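Agmatine ureohydrolase (PDB 3PZL) probably hydrolyses agmatine to putrescine and urea at a site holding two manganese ions, as a member of the arginase family. Local coordinates at residues Asn30-Ala35 with Asp113-Ile118; Lys36-Gly41 with Ala85-Met90; Pro43-Ser48 with Gly121-Ile126; Asp148-Tyr153 with Arg186-Asp191; Leu171-Ile176 with Phe194-Phe199. One frame throughout, in Å; residues are numbered along the deposited sequence.

Interaction 1 (Asn30-Ala35 with Asp113-Ile118); sequences NGYEEA and DGKIPI
Lys-115 reaches across to the type I beta turn that runs from Tyr-32 to Ala-35. Lys-115 N closes, on Val-110 O, the Schellman motif that ends helix 96-112; Gly-114, with positive phi, is its C-prime residue. The turn leads into strand 37-42, and Lys-115 leads into strand 116-121. The contact therefore joins the approaches to two neighbouring strands of the parallel sheet.

Three polar bonds cross it. Lys-115 NZ donates to Ala-35 O at 2.9 Å, in the plane of that carbonyl. It also donates to Glu-33 O at 3.2 Å, here from above the carbonyl plane. The Lys-115 chain is bent at chi2 and again at chi4 (39°); the last bend puts NZ by the two carbonyl oxygens. Tyr-32 OH donates to Asp-113 OD2 at 2.6 Å and meets it on the anti side, somewhat out of the carboxylate plane. The ring and carboxylate planes are 63° apart.

The second kind of contact is CH-pi. Lys-115 CE sits over the Tyr-32 ring, 3.7 Å from its centroid. Val-110 of helix 96-112 touches both side chains, and Ala-13 of a neighbouring subunit packs on Tyr-32. Beyond the ring centre, Lys-115 CD lies beside Tyr-32 CZ and OH.

Interaction 2 (Lys36-Gly41 with Ala85-Met90); sequences KYVVFG and ADLGDM
Val-39 lies opposite Asp-86 in a parallel ladder and is hydrogen-bonded to Ala-85 and Leu-87 on either side of it. The axes of the two strands differ by 22° in direction. Ala-85 N donates to Tyr-37 O at 2.9 Å, and Val-39 N donates back to Ala-85 O. Leu-87 N then reaches Val-39 O at 3.0 Å. After this the register shifts by one residue, a beta bulge. Pairing resumes with Gly-41 N on Gly-88 O at 2.9 Å and Met-90 N on Gly-41 O.

Leu-87 carries most of the apolar contact. Its CB faces Phe-40 CB at 4.3 Å. Its CG is anti to the carbonyl carbon (chi1 -52°) and lies 3.8 Å from Val-38 CG1. At the tip, CD1 meets the same Val-38 CG1 at 3.7 Å, and CD2 is a little farther from it. Leu-16 of a neighbouring subunit also packs on this side chain.

The side chains of Val-39 and Asp-86 point to the face opposite that of Val-38 and Ala-85. Asp-86 OD1 accepts from Gly-88 N at 3.2 Å, an Asx turn at the bulge. Its OD2 binds Ile-25 N and Arg-62, and Arg-62 also pairs with Asp-89. A CB on Gly-41 would collide with Asp-89 OD1.

Asp-89 and Met-90 form an antiparallel ladder with a strand of a neighbouring subunit, which carries the sheet across the interface. Within the chain, 84-90 is an outermost strand. A connection holding helix 57-65 joins it to strand 37-42, in the parallel alpha/beta fold of the arginase family.

Interaction 3 (Pro43-Ser48 with Gly121-Ile126); sequences PFDNTS and GGEHSI. With MN (manganese (II) ion), chain F.
Glu-123 reaches into the loop 43-48 and makes the tight part of this contact. Its backbone N donates to Phe-44 O at 3.0 Å, almost straight at 176°. Its side chain is extended beyond CG. The carboxylate lies by Phe-44 CE2, with ring and carboxylate planes 80° apart. Ser-125 OG donates to Glu-123 OE1 at 3.0 Å, nearly along the C-O axis. Glu-123 OE2 lies near Thr-47 N and Ser-48 OG, but its exact place is doubtful. Gly-122 passes close by, where a CB would run into Phe-44 O.

The looser side is at Asn-46, which is partly exposed and has its CB turned away from 121-126. Its amide binds Arg-52 and the backbone of Glu-94, and Arg-52 of a neighbouring subunit packs on it.

His-124, next to Glu-123, has its CB directed away from the loop. Its ND1 binds manganese at 2.4 Å, with Asp-144, Asp-148 and Asp-229 completing that site. Ser-227 OG is hydrogen-bonded to His-124 NE2.

The two loops leave the C-terminal ends of the neighbouring parallel strands 37-42 and 116-121. Helix 96-112 lies against them through Val-96 and Val-99, which touch Phe-44, while Val-271 of strand 265-271 touches His-124.

Interaction 4 (Asp148-Tyr153 with Arg186-Asp191); sequences DFRSSY and REEFED. With MN (manganese (II) ion), chain F.
The manganese-binding loop that holds Asp-144, His-146 and Asp-148 runs on into Phe-149 and Arg-150, and these two meet Glu-188 of the short helix 186-189. Asp-148 binds one of the two manganese ions through OD2 at 2.2 Å, with OD1 farther off at 2.8 Å.

Phe-149 and Glu-188 slide past each other in opposite directions. Glu-188 CB lies at the ring edge, in its plane, 3.8 Å from Phe-149 CD2. Farther round the same edge, Asp-191 CB is 4.2 Å from Phe-149 CE2.

Arg-150 and Glu-188 form a salt bridge, with NH1 3.4 Å from OE1. The oxygen is well out of the guanidinium plane, and the guanidinium and carboxylate planes are 64° apart. The attraction is thus between charges, with no N-H aimed at the oxygen. Glu-187 OE1 adds a more distant negative charge, 4.0 Å from Arg-150 NE. Arg-150 NH1 also pairs with Glu-69 of a neighbouring subunit. Glu-188 OE2 is bonded to Ser-147 OG. An alanine at Glu-188 would probably leave Ser-147 OG without its carboxylate partner and Arg-150 with less negative charge beside it.

The contact lies past the end of strand 138-143. Helix 163-171 covers Phe-149 with Thr-164, Leu-168 and the cation-pi partner Arg-165, and the ring of Phe-194, shortly before strand 198-201, meets it nearly at right angles.

Interaction 5 (Leu171-Ile176 with Phe194-Phe199); sequences LGEGRI and FRKVSF
Ile-176 and Val-197 are set at a slant to each other where two parallel strands begin. Val-197 CG1 lies 3.9 Å from Ile-176 CG2, and Val-197 CG2 lies 4.1 Å from Ile-176 CB. Val-197 CG1 is anti to the backbone N (chi1 164°), a position that also brings it by Ile-176 O. On another side CG1 rests over a face of the Phe-199 ring, offset toward the rim. An alanine at Val-197 would probably open a gap between Ile-176 and the Phe-199 ring, since CG1 touches both.

Glu-173 and Lys-196 cross at about a right angle. This is a contact of carboxylate against aliphatic chain. Glu-173 OE2 is 3.7 Å from Lys-196 CG, while Glu-173 OE1 and Lys-196 NZ stay 5.6 Å apart. The chain of Lys-196 is extended, and its NZ forms a salt bridge with Asp-193 instead. Glu-173 belongs to a type II turn from Gly-172 to Arg-175, where Gly-174 has positive phi. Glu-173 CG is anti to the backbone N (chi1 -173°), and the chain runs on extended to the carboxylate that meets Lys-196 CG.

One backbone bond crosses the contact. Ser-198 N donates to Ile-176 O at 3.1 Å, with an angle of 165° at the hydrogen.

This bond begins the pairing of strand 176-180 with strand 198-201, an outermost strand of the sheet within the chain. Ser-198 pairs onward with Ser-178. Helix 163-171 packs on this end of the sheet, with Ala-167 against Ile-176 and Leu-168 against both Val-197 and Lys-196.

Interactions 2 and 3 are buried, interaction 1 is at the surface, and interactions 4 and 5 are partly buried. Interactions 1, 2 and 5 all reach the main parallel sheet. Interactions 1 and 2 lie at neighbouring strands, 116-121 and 37-42, touch through Ile-116 N and Lys-36 O, and both meet the second subunit. Interaction 5 lies toward the far edge, with its centre about 30 Å from that of interaction 2. Backbone pairing dominates interaction 2, whereas interaction 1 relies on a lysine and a tyrosine. Interactions 3 and 4 are loop contacts that share one manganese ion through His-124 and Asp-148, and each sets a glutamate beside a phenylalanine. Phe-149 and Phe-194 link interaction 4 to interaction 5.

Interaction 1 (Asn30-Ala35 with Asp113-Ile118)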
# COMPACT_ATOMS: atom_id res chain seq x y z
N ASN B 30 -22.60 26.60 9.52
CA ASN B 30 -22.73 27.88 10.19
C ASN B 30 -21.40 28.50 10.54
O ASN B 30 -20.40 27.79 10.66
CB ASN B 30 -23.57 27.72 11.43
CG ASN B 30 -24.68 26.75 11.24
OD1 ASN B 30 -25.68 27.03 10.60
ND2 ASN B 30 -24.50 25.57 11.78
N GLY B 31 -21.38 29.82 10.69
CA GLY B 31 -20.23 30.51 11.27
C GLY B 31 -20.21 30.26 12.77
O GLY B 31 -21.19 29.73 13.33
N TYR B 32 -19.11 30.64 13.42
CA TYR B 32 -18.94 30.38 14.84
C TYR B 32 -20.08 30.91 15.70
O TYR B 32 -20.64 30.19 16.52
CB TYR B 32 -17.63 30.96 15.35
CG TYR B 32 -17.46 30.83 16.86
CD1 TYR B 32 -17.24 29.58 17.46
CD2 TYR B 32 -17.52 31.95 17.69
CE1 TYR B 32 -17.07 29.45 18.83
CE2 TYR B 32 -17.36 31.83 19.07
CZ TYR B 32 -17.14 30.59 19.63
OH TYR B 32 -16.97 30.46 20.99
N GLU B 33 -20.42 32.17 15.49
CA GLU B 33 -21.42 32.86 16.29
C GLU B 33 -22.78 32.16 16.34
O GLU B 33 -23.42 32.09 17.39
CB GLU B 33 -21.57 34.28 15.79
CG GLU B 33 -20.25 34.83 15.24
CD GLU B 33 -20.34 36.31 15.03
OE1 GLU B 33 -21.25 36.77 14.28
OE2 GLU B 33 -19.50 37.04 15.63
N GLU B 34 -23.21 31.63 15.20
CA GLU B 34 -24.47 30.92 15.09
C GLU B 34 -24.31 29.41 15.31
O GLU B 34 -25.23 28.65 15.03
CB GLU B 34 -25.04 31.14 13.69
CG GLU B 34 -24.99 32.57 13.18
CD GLU B 34 -25.83 32.76 11.92
OE1 GLU B 34 -25.95 31.76 11.15
OE2 GLU B 34 -26.38 33.89 11.70
N ALA B 35 -23.16 28.96 15.82
CA ALA B 35 -22.95 27.52 15.96
C ALA B 35 -23.14 27.01 17.38
O ALA B 35 -22.74 27.68 18.33
CB ALA B 35 -21.58 27.17 15.46
N ASP B 113 -19.24 30.69 25.73
CA ASP B 113 -20.28 31.13 24.84
C ASP B 113 -21.37 30.11 24.76
O ASP B 113 -22.26 30.20 23.91
CB ASP B 113 -19.70 31.40 23.45
CG ASP B 113 -18.57 32.41 23.48
OD1 ASP B 113 -18.45 33.14 24.51
OD2 ASP B 113 -17.79 32.46 22.50
N GLY B 114 -21.30 29.12 25.66
CA GLY B 114 -22.28 28.04 25.74
C GLY B 114 -22.30 27.15 24.52
O GLY B 114 -23.31 26.52 24.20
N LYS B 115 -21.18 27.12 23.82
CA LYS B 115 -21.01 26.30 22.65
C LYS B 115 -20.37 25.00 23.07
O LYS B 115 -19.88 24.89 24.19
CB LYS B 115 -20.14 27.05 21.64
CG LYS B 115 -20.89 28.05 20.83
CD LYS B 115 -20.03 29.22 20.46
CE LYS B 115 -20.72 30.08 19.42
NZ LYS B 115 -22.19 30.22 19.66
N ILE B 116 -20.39 24.01 22.19
CA ILE B 116 -19.78 22.70 22.48
C ILE B 116 -18.59 22.37 21.57
O ILE B 116 -18.77 22.10 20.37
CB ILE B 116 -20.81 21.59 22.46
CG1 ILE B 116 -21.69 21.76 23.68
CG2 ILE B 116 -20.17 20.26 22.57
CD1 ILE B 116 -22.93 20.99 23.61
N PRO B 117 -17.38 22.40 22.14
CA PRO B 117 -16.15 22.16 21.38
C PRO B 117 -15.98 20.68 20.98
O PRO B 117 -16.07 19.82 21.84
CB PRO B 117 -15.05 22.60 22.35
CG PRO B 117 -15.65 22.47 23.69
CD PRO B 117 -17.09 22.84 23.51
N ILE B 118 -15.75 20.42 19.70
CA ILE B 118 -15.41 19.08 19.24
C ILE B 118 -14.01 19.12 18.67
O ILE B 118 -13.79 19.59 17.55
CB ILE B 118 -16.39 18.57 18.18
CG1 ILE B 118 -17.81 18.58 18.74
CG2 ILE B 118 -15.98 17.17 17.72
CD1 ILE B 118 -18.82 18.20 17.73

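Interaction 2 (Lys36-Gly41 with Ala85-Met90)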
# COMPACT_ATOMS: atom_id res chain seq x y z
N LYS B 36 -23.73 25.81 17.51
CA LYS B 36 -23.85 25.13 18.82
C LYS B 36 -22.65 24.24 19.00
O LYS B 36 -22.09 24.13 20.09
CB LYS B 36 -25.11 24.25 18.93
CG LYS B 36 -26.48 24.94 18.75
CD LYS B 36 -27.60 23.98 19.14
CE LYS B 36 -28.95 24.34 18.49
NZ LYS B 36 -29.92 23.19 18.66
N TYR B 37 -22.28 23.59 17.90
CA TYR B 37 -21.15 22.65 17.88
C TYR B 37 -20.00 23.20 17.02
O TYR B 37 -20.16 23.49 15.84
CB TYR B 37 -21.60 21.27 17.40
CG TYR B 37 -22.72 20.65 18.19
CD1 TYR B 37 -22.45 19.95 19.37
CD2 TYR B 37 -24.04 20.74 17.77
CE1 TYR B 37 -23.47 19.35 20.11
CE2 TYR B 37 -25.07 20.15 18.49
CZ TYR B 37 -24.78 19.46 19.66
OH TYR B 37 -25.77 18.87 20.41
N VAL B 38 -18.84 23.34 17.63
CA VAL B 38 -17.74 23.94 16.96
C VAL B 38 -16.61 22.92 16.85
O VAL B 38 -15.98 22.53 17.84
CB VAL B 38 -17.29 25.19 17.71
CG1 VAL B 38 -16.17 25.87 16.97
CG2 VAL B 38 -18.46 26.12 17.86
N VAL B 39 -16.39 22.48 15.62
CA VAL B 39 -15.43 21.45 15.28
C VAL B 39 -14.16 22.12 14.84
O VAL B 39 -14.20 23.05 14.02
CB VAL B 39 -15.96 20.58 14.12
CG1 VAL B 39 -14.84 19.78 13.50
CG2 VAL B 39 -17.08 19.69 14.60
N PHE B 40 -13.04 21.66 15.38
CA PHE B 40 -11.75 22.22 15.04
C PHE B 40 -10.63 21.19 15.15
O PHE B 40 -10.67 20.30 15.99
CB PHE B 40 -11.44 23.48 15.88
CG PHE B 40 -11.39 23.24 17.36
CD1 PHE B 40 -12.52 23.37 18.14
CD2 PHE B 40 -10.19 22.87 17.97
CE1 PHE B 40 -12.47 23.14 19.51
CE2 PHE B 40 -10.14 22.65 19.33
CZ PHE B 40 -11.27 22.78 20.10
N GLY B 41 -9.64 21.35 14.29
CA GLY B 41 -8.53 20.44 14.25
C GLY B 41 -7.28 21.00 14.88
O GLY B 41 -7.01 22.20 14.81
N ALA B 85 -20.33 24.12 12.99
CA ALA B 85 -19.34 24.97 12.34
C ALA B 85 -17.99 24.25 12.31
O ALA B 85 -17.72 23.41 13.17
CB ALA B 85 -19.21 26.29 13.09
N ASP B 86 -17.15 24.57 11.33
CA ASP B 86 -15.82 23.99 11.26
C ASP B 86 -14.84 25.13 11.14
O ASP B 86 -14.78 25.78 10.11
CB ASP B 86 -15.69 23.05 10.04
CG ASP B 86 -14.42 22.15 10.07
OD1 ASP B 86 -13.54 22.30 10.95
OD2 ASP B 86 -14.32 21.27 9.19
N LEU B 87 -14.04 25.36 12.17
CA LEU B 87 -13.04 26.43 12.10
C LEU B 87 -11.82 26.13 11.21
O LEU B 87 -11.13 27.07 10.80
CB LEU B 87 -12.57 26.84 13.50
CG LEU B 87 -13.69 27.18 14.47
CD1 LEU B 87 -13.08 27.58 15.79
CD2 LEU B 87 -14.58 28.28 13.93
N GLY B 88 -11.58 24.85 10.91
CA GLY B 88 -10.35 24.42 10.27
C GLY B 88 -9.27 23.96 11.25
O GLY B 88 -9.55 23.38 12.29
N ASP B 89 -8.02 24.19 10.90
CA ASP B 89 -6.88 23.64 11.63
C ASP B 89 -5.97 24.73 12.16
O ASP B 89 -5.93 25.84 11.63
CB ASP B 89 -6.06 22.75 10.71
CG ASP B 89 -6.62 21.31 10.60
OD1 ASP B 89 -7.78 21.03 11.00
OD2 ASP B 89 -5.86 20.45 10.10
N MSE B 90 -5.24 24.39 13.22
CA MSE B 90 -4.32 25.31 13.85
C MSE B 90 -3.00 25.08 13.17
O MSE B 90 -2.77 24.00 12.67
CB MSE B 90 -4.26 24.99 15.34
CG MSE B 90 -3.12 25.61 16.11
SE MSE B 90 -2.93 24.76 17.88
CE MSE B 90 -1.20 25.54 18.42

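Interaction 3 (Pro43-Ser48 with Gly121-Ile126)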
# COMPACT_ATOMS: atom_id res chain seq x y z
N PRO B 43 -3.41 19.72 14.54
CA PRO B 43 -2.53 18.75 13.91
C PRO B 43 -1.20 18.62 14.63
O PRO B 43 -0.16 19.07 14.13
CB PRO B 43 -2.32 19.32 12.50
CG PRO B 43 -2.82 20.72 12.55
CD PRO B 43 -3.29 21.04 13.91
N PHE B 44 -1.21 18.01 15.81
CA PHE B 44 0.01 17.93 16.60
C PHE B 44 0.36 16.50 16.96
O PHE B 44 -0.49 15.70 17.29
CB PHE B 44 -0.06 18.80 17.86
CG PHE B 44 1.10 18.60 18.77
CD1 PHE B 44 2.27 19.31 18.57
CD2 PHE B 44 1.03 17.69 19.83
CE1 PHE B 44 3.34 19.14 19.41
CE2 PHE B 44 2.09 17.51 20.66
CZ PHE B 44 3.25 18.23 20.45
N ASP B 45 1.65 16.21 16.95
CA ASP B 45 2.10 14.85 16.78
C ASP B 45 3.41 14.59 17.47
O ASP B 45 3.84 13.44 17.59
CB ASP B 45 2.35 14.65 15.28
CG ASP B 45 2.10 13.28 14.86
OD1 ASP B 45 2.00 12.44 15.79
OD2 ASP B 45 2.01 13.04 13.62
N ASN B 46 4.06 15.67 17.89
CA ASN B 46 5.48 15.65 18.18
C ASN B 46 5.81 15.10 19.55
O ASN B 46 6.67 15.62 20.28
CB ASN B 46 6.09 17.05 17.98
CG ASN B 46 7.52 16.98 17.53
OD1 ASN B 46 7.88 16.15 16.68
ND2 ASN B 46 8.37 17.82 18.12
N THR B 47 5.13 14.03 19.91
CA THR B 47 5.48 13.29 21.10
C THR B 47 5.24 11.79 20.84
O THR B 47 5.52 10.95 21.71
CB THR B 47 4.71 13.84 22.36
OG1 THR B 47 5.61 14.02 23.46
CG2 THR B 47 3.61 12.94 22.80
N SER B 48 4.75 11.48 19.64
CA SER B 48 4.29 10.14 19.30
C SER B 48 5.42 9.28 18.77
O SER B 48 6.08 9.65 17.82
CB SER B 48 3.16 10.18 18.25
OG SER B 48 1.95 10.68 18.80
N GLY B 121 -8.04 15.82 16.82
CA GLY B 121 -6.65 15.98 17.01
C GLY B 121 -5.79 15.00 16.27
O GLY B 121 -6.25 14.28 15.40
N GLY B 122 -4.50 15.09 16.59
CA GLY B 122 -3.57 14.03 16.40
C GLY B 122 -3.47 13.38 17.77
O GLY B 122 -4.39 12.63 18.18
N GLU B 123 -2.38 13.68 18.49
CA GLU B 123 -2.07 13.04 19.78
C GLU B 123 -3.10 13.27 20.85
O GLU B 123 -3.99 14.12 20.69
CB GLU B 123 -0.77 13.55 20.36
CG GLU B 123 0.42 13.16 19.65
CD GLU B 123 1.65 13.67 20.32
OE1 GLU B 123 1.53 14.46 21.29
OE2 GLU B 123 2.73 13.26 19.88
N HIS B 124 -2.96 12.52 21.94
CA HIS B 124 -3.88 12.59 23.07
C HIS B 124 -3.51 13.72 24.02
O HIS B 124 -4.32 14.13 24.84
CB HIS B 124 -3.92 11.26 23.83
CG HIS B 124 -5.18 11.06 24.61
ND1 HIS B 124 -5.49 9.85 25.22
CD2 HIS B 124 -6.21 11.91 24.87
CE1 HIS B 124 -6.65 9.98 25.84
NE2 HIS B 124 -7.10 11.22 25.66
N SER B 125 -2.30 14.23 23.90
CA SER B 125 -1.87 15.23 24.85
C SER B 125 -2.57 16.56 24.64
O SER B 125 -2.51 17.41 25.52
CB SER B 125 -0.37 15.41 24.81
OG SER B 125 0.04 15.79 23.50
N ILE B 126 -3.24 16.75 23.52
CA ILE B 126 -4.02 17.96 23.36
C ILE B 126 -5.18 18.07 24.35
O ILE B 126 -5.65 19.17 24.63
CB ILE B 126 -4.52 18.11 21.95
CG1 ILE B 126 -5.43 16.95 21.56
CG2 ILE B 126 -3.34 18.20 21.00
CD1 ILE B 126 -6.10 17.11 20.21
MN MN F . -3.66 8.26 25.24

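Interaction 4 (Asp148-Tyr153 with Arg186-Asp191)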
# COMPACT_ATOMS: atom_id res chain seq x y z
N ASP B 148 -2.75 6.37 30.14
CA ASP B 148 -1.73 7.35 29.84
C ASP B 148 -1.43 8.07 31.16
O ASP B 148 -1.62 9.27 31.29
CB ASP B 148 -2.20 8.33 28.76
CG ASP B 148 -3.08 7.69 27.72
OD1 ASP B 148 -2.77 6.57 27.23
OD2 ASP B 148 -4.11 8.31 27.36
N PHE B 149 -0.95 7.30 32.12
CA PHE B 149 -0.83 7.73 33.51
C PHE B 149 0.59 7.44 33.87
O PHE B 149 0.89 6.37 34.36
CB PHE B 149 -1.76 6.87 34.37
CG PHE B 149 -1.72 7.18 35.84
CD1 PHE B 149 -2.50 8.20 36.39
CD2 PHE B 149 -0.96 6.38 36.69
CE1 PHE B 149 -2.49 8.46 37.75
CE2 PHE B 149 -0.94 6.63 38.04
CZ PHE B 149 -1.70 7.67 38.57
N ARG B 150 1.48 8.39 33.58
CA ARG B 150 2.90 8.20 33.74
C ARG B 150 3.40 9.54 34.19
O ARG B 150 2.99 10.56 33.64
CB ARG B 150 3.52 7.81 32.40
CG ARG B 150 4.70 6.83 32.48
CD ARG B 150 5.27 6.52 31.09
NE ARG B 150 6.03 5.27 31.02
CZ ARG B 150 5.63 4.17 30.36
NH1 ARG B 150 4.48 4.13 29.72
NH2 ARG B 150 6.39 3.09 30.34
N SER B 151 4.28 9.57 35.17
CA SER B 151 4.73 10.85 35.68
C SER B 151 5.45 11.68 34.59
O SER B 151 5.22 12.88 34.46
CB SER B 151 5.58 10.67 36.93
OG SER B 151 5.29 11.72 37.87
N SER B 152 6.30 11.01 33.80
CA SER B 152 6.95 11.65 32.65
C SER B 152 7.46 10.63 31.61
O SER B 152 7.72 9.46 31.94
CB SER B 152 8.10 12.56 33.09
OG SER B 152 8.59 13.31 32.00
N TYR B 153 7.59 11.07 30.36
CA TYR B 153 8.14 10.20 29.32
C TYR B 153 9.01 10.99 28.35
O TYR B 153 8.62 12.06 27.88
CB TYR B 153 7.00 9.52 28.59
CG TYR B 153 7.36 8.27 27.85
CD1 TYR B 153 8.12 7.26 28.46
CD2 TYR B 153 6.89 8.07 26.55
CE1 TYR B 153 8.43 6.08 27.76
CE2 TYR B 153 7.18 6.90 25.85
CZ TYR B 153 7.95 5.92 26.46
OH TYR B 153 8.22 4.79 25.74
N ARG B 186 4.11 -1.08 34.80
CA ARG B 186 4.23 -1.33 36.26
C ARG B 186 4.51 -0.10 37.14
O ARG B 186 4.03 0.00 38.27
CB ARG B 186 5.30 -2.37 36.51
CG ARG B 186 6.60 -2.03 35.81
CD ARG B 186 7.69 -1.70 36.82
NE ARG B 186 7.90 -2.83 37.73
CZ ARG B 186 8.80 -2.84 38.71
NH1 ARG B 186 8.92 -3.92 39.49
NH2 ARG B 186 9.57 -1.78 38.92
N GLU B 187 5.30 0.83 36.61
CA GLU B 187 5.61 2.07 37.29
C GLU B 187 4.35 2.86 37.59
O GLU B 187 4.27 3.55 38.60
CB GLU B 187 6.53 2.88 36.43
CG GLU B 187 7.67 2.05 35.92
CD GLU B 187 8.50 2.79 34.91
OE1 GLU B 187 7.93 3.66 34.21
OE2 GLU B 187 9.73 2.50 34.83
N GLU B 188 3.36 2.74 36.71
CA GLU B 188 2.05 3.34 36.93
C GLU B 188 1.25 2.51 37.92
O GLU B 188 0.76 3.04 38.91
CB GLU B 188 1.28 3.45 35.62
CG GLU B 188 2.13 3.80 34.39
CD GLU B 188 1.36 3.65 33.06
OE1 GLU B 188 2.01 3.52 32.01
OE2 GLU B 188 0.12 3.67 33.07
N PHE B 189 1.14 1.21 37.65
CA PHE B 189 0.38 0.28 38.49
C PHE B 189 0.87 0.24 39.94
O PHE B 189 0.11 -0.09 40.85
CB PHE B 189 0.42 -1.14 37.91
CG PHE B 189 -0.25 -2.18 38.80
CD1 PHE B 189 -1.61 -2.46 38.67
CD2 PHE B 189 0.48 -2.86 39.77
CE1 PHE B 189 -2.23 -3.41 39.50
CE2 PHE B 189 -0.13 -3.81 40.60
CZ PHE B 189 -1.48 -4.08 40.46
N GLU B 190 2.13 0.56 40.15
CA GLU B 190 2.70 0.52 41.48
C GLU B 190 2.56 1.85 42.18
O GLU B 190 2.78 1.93 43.40
CB GLU B 190 4.16 0.08 41.44
CG GLU B 190 4.35 -1.45 41.46
CD GLU B 190 5.81 -1.86 41.30
OE1 GLU B 190 6.70 -0.97 41.16
OE2 GLU B 190 6.06 -3.09 41.30
N ASP B 191 2.21 2.89 41.42
CA ASP B 191 1.94 4.19 42.03
C ASP B 191 0.74 4.11 42.97
O ASP B 191 -0.29 3.54 42.63
CB ASP B 191 1.73 5.29 40.98
CG ASP B 191 1.93 6.71 41.55
OD1 ASP B 191 1.39 7.05 42.63
OD2 ASP B 191 2.63 7.50 40.91
MN MN F . -3.66 8.26 25.24

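Interaction 5 (Leu171-Ile176 with Phe194-Phe199)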
# COMPACT_ATOMS: atom_id res chain seq x y z
N LEU B 171 -7.69 17.63 38.40
CA LEU B 171 -9.04 17.38 38.90
C LEU B 171 -9.08 16.79 40.29
O LEU B 171 -9.97 17.09 41.07
CB LEU B 171 -9.81 16.48 37.95
CG LEU B 171 -9.89 17.10 36.56
CD1 LEU B 171 -10.39 16.10 35.54
CD2 LEU B 171 -10.72 18.41 36.57
N GLY B 172 -8.10 15.95 40.59
CA GLY B 172 -8.10 15.23 41.85
C GLY B 172 -8.92 13.97 41.76
O GLY B 172 -9.38 13.58 40.69
N GLU B 173 -9.13 13.35 42.92
CA GLU B 173 -9.76 12.04 43.02
C GLU B 173 -11.23 12.03 42.62
O GLU B 173 -11.91 13.05 42.73
CB GLU B 173 -9.61 11.51 44.45
CG GLU B 173 -10.09 10.07 44.63
CD GLU B 173 -9.46 9.36 45.83
OE1 GLU B 173 -8.98 10.04 46.77
OE2 GLU B 173 -9.45 8.11 45.81
N GLY B 174 -11.70 10.88 42.14
CA GLY B 174 -13.12 10.66 41.84
C GLY B 174 -13.67 11.41 40.65
O GLY B 174 -14.86 11.34 40.35
N ARG B 175 -12.81 12.12 39.95
CA ARG B 175 -13.26 12.94 38.85
C ARG B 175 -13.05 12.33 37.45
O ARG B 175 -13.59 12.83 36.47
CB ARG B 175 -12.61 14.32 38.98
CG ARG B 175 -13.36 15.23 39.94
CD ARG B 175 -14.09 16.33 39.18
NE ARG B 175 -13.41 17.61 39.37
CZ ARG B 175 -13.35 18.62 38.49
NH1 ARG B 175 -13.91 18.53 37.29
NH2 ARG B 175 -12.69 19.74 38.81
N ILE B 176 -12.30 11.23 37.37
CA ILE B 176 -11.78 10.68 36.11
C ILE B 176 -12.01 9.17 36.00
O ILE B 176 -11.72 8.42 36.93
CB ILE B 176 -10.24 10.96 35.97
CG1 ILE B 176 -9.94 12.47 35.98
CG2 ILE B 176 -9.64 10.30 34.72
CD1 ILE B 176 -8.50 12.82 36.29
N PHE B 194 -2.41 5.58 41.38
CA PHE B 194 -3.09 4.81 40.34
C PHE B 194 -4.54 4.49 40.69
O PHE B 194 -5.42 4.53 39.83
CB PHE B 194 -2.32 3.53 40.08
CG PHE B 194 -2.73 2.80 38.84
CD1 PHE B 194 -2.15 3.12 37.61
CD2 PHE B 194 -3.67 1.76 38.91
CE1 PHE B 194 -2.50 2.44 36.47
CE2 PHE B 194 -4.03 1.08 37.77
CZ PHE B 194 -3.44 1.42 36.55
N ARG B 195 -4.80 4.17 41.95
CA ARG B 195 -6.16 3.84 42.38
C ARG B 195 -7.08 5.07 42.50
O ARG B 195 -8.30 4.92 42.64
CB ARG B 195 -6.15 3.03 43.67
CG ARG B 195 -7.34 2.07 43.83
CD ARG B 195 -7.69 1.80 45.33
NE ARG B 195 -8.95 1.05 45.52
CZ ARG B 195 -9.04 -0.28 45.60
NH1 ARG B 195 -7.95 -1.04 45.51
NH2 ARG B 195 -10.22 -0.87 45.77
N LYS B 196 -6.51 6.27 42.41
CA LYS B 196 -7.30 7.51 42.47
C LYS B 196 -8.03 7.83 41.16
O LYS B 196 -8.75 8.83 41.04
CB LYS B 196 -6.45 8.71 42.92
CG LYS B 196 -6.07 8.67 44.40
CD LYS B 196 -5.02 9.73 44.71
CE LYS B 196 -4.53 9.59 46.15
NZ LYS B 196 -3.39 10.55 46.40
N VAL B 197 -7.86 6.95 40.18
CA VAL B 197 -8.59 7.03 38.93
C VAL B 197 -9.29 5.72 38.73
O VAL B 197 -8.79 4.66 39.12
CB VAL B 197 -7.66 7.33 37.68
CG1 VAL B 197 -8.38 7.01 36.38
CG2 VAL B 197 -7.15 8.79 37.68
N SER B 198 -10.47 5.80 38.12
CA SER B 198 -11.23 4.62 37.77
C SER B 198 -10.75 4.07 36.42
O SER B 198 -10.88 4.73 35.39
CB SER B 198 -12.72 4.96 37.75
OG SER B 198 -13.50 3.85 38.13
N PHE B 199 -10.17 2.87 36.43
CA PHE B 199 -9.71 2.26 35.19
C PHE B 199 -10.55 1.03 34.93
O PHE B 199 -10.65 0.14 35.78
CB PHE B 199 -8.23 1.86 35.26
CG PHE B 199 -7.26 3.01 35.21
CD1 PHE B 199 -6.52 3.37 36.33
CD2 PHE B 199 -7.07 3.74 34.03
CE1 PHE B 199 -5.61 4.44 36.27
CE2 PHE B 199 -6.17 4.82 33.97
CZ PHE B 199 -5.44 5.16 35.09